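Local coordinates for Mll7089 protein (Mesorhizobium loti, PDB 2OZ8) that is of unknown specific function but, as a putative mandelate racemase-like member of the enolase superfamily, probably binds magnesium and may act as a hydro-lyase, at residues S138-H143 / W315-F320. Numbering follows the deposited sequence.
Sequences SGLDFH and WLEYSF
Two hydrogen bonds, both given by Ser-138, tie the end of strand 132-138 to the end of strand 313-318. The first is a backbone bond: Ser-138 N reaches Tyr-318 O at 2.9 Å, lying in the plane of that carbonyl, with a bent N-H...O angle of 143°. It is the last rung of the parallel pairing between the two strands, which Leu-316 continues through its backbone bonds to Lys-134 and Tyr-136. In the second, Ser-138 OG, anti to its backbone N (chi1 175°), gives its proton to the anti lone pair of Glu-317 OE2 at 2.7 Å. Glu-317 can meet it because its chain is extended, with CG anti to the backbone N. The same OE2 forms a salt bridge with Lys-165, while OE1 accepts from the backbone N of Asn-297, so the buried carboxylate is gripped at both oxygens and probably stays charged. A glutamine here would probably weaken this grip, lacking the negative charge that faces Lys-165.

A CA-H...O contact follows, Ser-319 CA to Ser-138 O at 3.2 Å, and the Phe-320 ring turns its edge to the same oxygen. Ser-319 OG has its main partner in Asn-297 OD1.

The remaining contacts are van der Waals. Leu-140 lays CD1 against Ser-319 CB at 3.5 Å, and its CD2 comes within 4.0 Å of Glu-317 OE2, the two side chains crossing obliquely.

The contact closes the (β/α)7β barrel, the modified TIM barrel of the enolase superfamily, by joining its first and last strands at their C-terminal ends, where enzymes of this fold carry the active site, so Glu-317 and Lys-165 probably line it. Strand 163-167 flanks strand 132-138 on its other edge, and Phe-320 packs on Ala-156 of helix 146-158.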
# COMPACT_ATOMS: atom_id res chain seq x y z
N SER A 138 -28.58 26.84 11.60
CA SER A 138 -28.31 25.59 12.26
C SER A 138 -29.05 25.54 13.59
O SER A 138 -28.85 26.35 14.47
CB SER A 138 -26.81 25.48 12.46
OG SER A 138 -26.47 24.36 13.20
N GLY A 139 -29.90 24.55 13.73
CA GLY A 139 -30.88 24.53 14.80
C GLY A 139 -30.38 23.96 16.09
O GLY A 139 -30.88 24.35 17.13
N LEU A 140 -29.39 23.06 16.05
CA LEU A 140 -28.89 22.35 17.26
C LEU A 140 -30.13 21.75 17.95
O LEU A 140 -30.32 21.84 19.17
CB LEU A 140 -28.09 23.31 18.19
CG LEU A 140 -27.02 24.22 17.54
CD1 LEU A 140 -26.34 25.17 18.53
CD2 LEU A 140 -25.92 23.42 16.76
N ASP A 141 -30.98 21.17 17.10
CA ASP A 141 -32.43 21.00 17.34
C ASP A 141 -32.81 19.63 17.72
O ASP A 141 -33.96 19.32 17.65
CB ASP A 141 -33.21 21.26 16.04
CG ASP A 141 -32.73 20.34 14.88
OD1 ASP A 141 -31.71 20.72 14.29
OD2 ASP A 141 -33.31 19.24 14.63
N PHE A 142 -31.88 18.79 18.11
CA PHE A 142 -32.21 17.41 18.36
C PHE A 142 -33.24 17.25 19.48
O PHE A 142 -34.02 16.30 19.51
CB PHE A 142 -30.94 16.62 18.70
CG PHE A 142 -31.13 15.14 18.70
CD1 PHE A 142 -31.09 14.42 17.48
CD2 PHE A 142 -31.36 14.47 19.89
CE1 PHE A 142 -31.25 13.02 17.44
CE2 PHE A 142 -31.53 13.06 19.90
CZ PHE A 142 -31.50 12.33 18.67
N HIS A 143 -33.25 18.18 20.43
CA HIS A 143 -34.07 18.01 21.62
C HIS A 143 -35.31 18.87 21.56
O HIS A 143 -36.22 18.72 22.38
CB HIS A 143 -33.26 18.29 22.87
CG HIS A 143 -32.20 17.28 23.09
ND1 HIS A 143 -32.48 15.96 23.38
CD2 HIS A 143 -30.85 17.36 23.05
CE1 HIS A 143 -31.36 15.28 23.50
NE2 HIS A 143 -30.35 16.11 23.31
N TRP A 315 -19.06 28.53 3.41
CA TRP A 315 -20.13 28.47 4.44
C TRP A 315 -19.68 28.67 5.88
O TRP A 315 -18.66 28.17 6.32
CB TRP A 315 -20.93 27.18 4.37
CG TRP A 315 -21.69 26.96 3.11
CD1 TRP A 315 -21.34 26.16 2.06
CD2 TRP A 315 -23.00 27.51 2.79
NE1 TRP A 315 -22.33 26.21 1.08
CE2 TRP A 315 -23.36 27.03 1.50
CE3 TRP A 315 -23.89 28.38 3.46
CZ2 TRP A 315 -24.60 27.36 0.87
CZ3 TRP A 315 -25.10 28.76 2.82
CH2 TRP A 315 -25.45 28.23 1.54
N LEU A 316 -20.48 29.42 6.61
CA LEU A 316 -20.26 29.65 8.03
C LEU A 316 -21.54 29.29 8.82
O LEU A 316 -22.64 29.65 8.41
CB LEU A 316 -19.87 31.14 8.28
CG LEU A 316 -19.90 31.56 9.76
CD1 LEU A 316 -18.95 32.67 10.01
CD2 LEU A 316 -21.37 31.98 10.14
N GLU A 317 -21.39 28.56 9.91
CA GLU A 317 -22.51 28.13 10.72
C GLU A 317 -23.04 29.23 11.64
O GLU A 317 -22.26 29.87 12.38
CB GLU A 317 -22.11 26.90 11.56
CG GLU A 317 -23.28 26.26 12.30
CD GLU A 317 -22.92 25.03 13.02
OE1 GLU A 317 -21.71 24.80 13.18
OE2 GLU A 317 -23.82 24.29 13.46
N TYR A 318 -24.36 29.42 11.65
CA TYR A 318 -25.00 30.31 12.65
C TYR A 318 -26.18 29.61 13.36
O TYR A 318 -27.04 29.04 12.70
CB TYR A 318 -25.43 31.66 12.05
CG TYR A 318 -26.03 32.55 13.11
CD1 TYR A 318 -25.22 33.17 14.07
CD2 TYR A 318 -27.41 32.71 13.21
CE1 TYR A 318 -25.77 33.92 15.10
CE2 TYR A 318 -27.99 33.47 14.24
CZ TYR A 318 -27.16 34.07 15.16
OH TYR A 318 -27.75 34.79 16.13
N SER A 319 -26.23 29.68 14.69
CA SER A 319 -27.11 28.82 15.48
C SER A 319 -28.12 29.55 16.37
O SER A 319 -28.75 28.96 17.22
CB SER A 319 -26.28 27.85 16.30
OG SER A 319 -25.65 26.89 15.46
N PHE A 320 -28.26 30.86 16.16
CA PHE A 320 -29.25 31.64 16.87
C PHE A 320 -29.11 31.57 18.39
O PHE A 320 -30.10 31.67 19.08
CB PHE A 320 -30.69 31.27 16.41
CG PHE A 320 -30.88 31.42 14.94
CD1 PHE A 320 -31.31 32.61 14.42
CD2 PHE A 320 -30.58 30.36 14.06
CE1 PHE A 320 -31.46 32.77 13.08
CE2 PHE A 320 -30.72 30.52 12.68
CZ PHE A 320 -31.15 31.73 12.20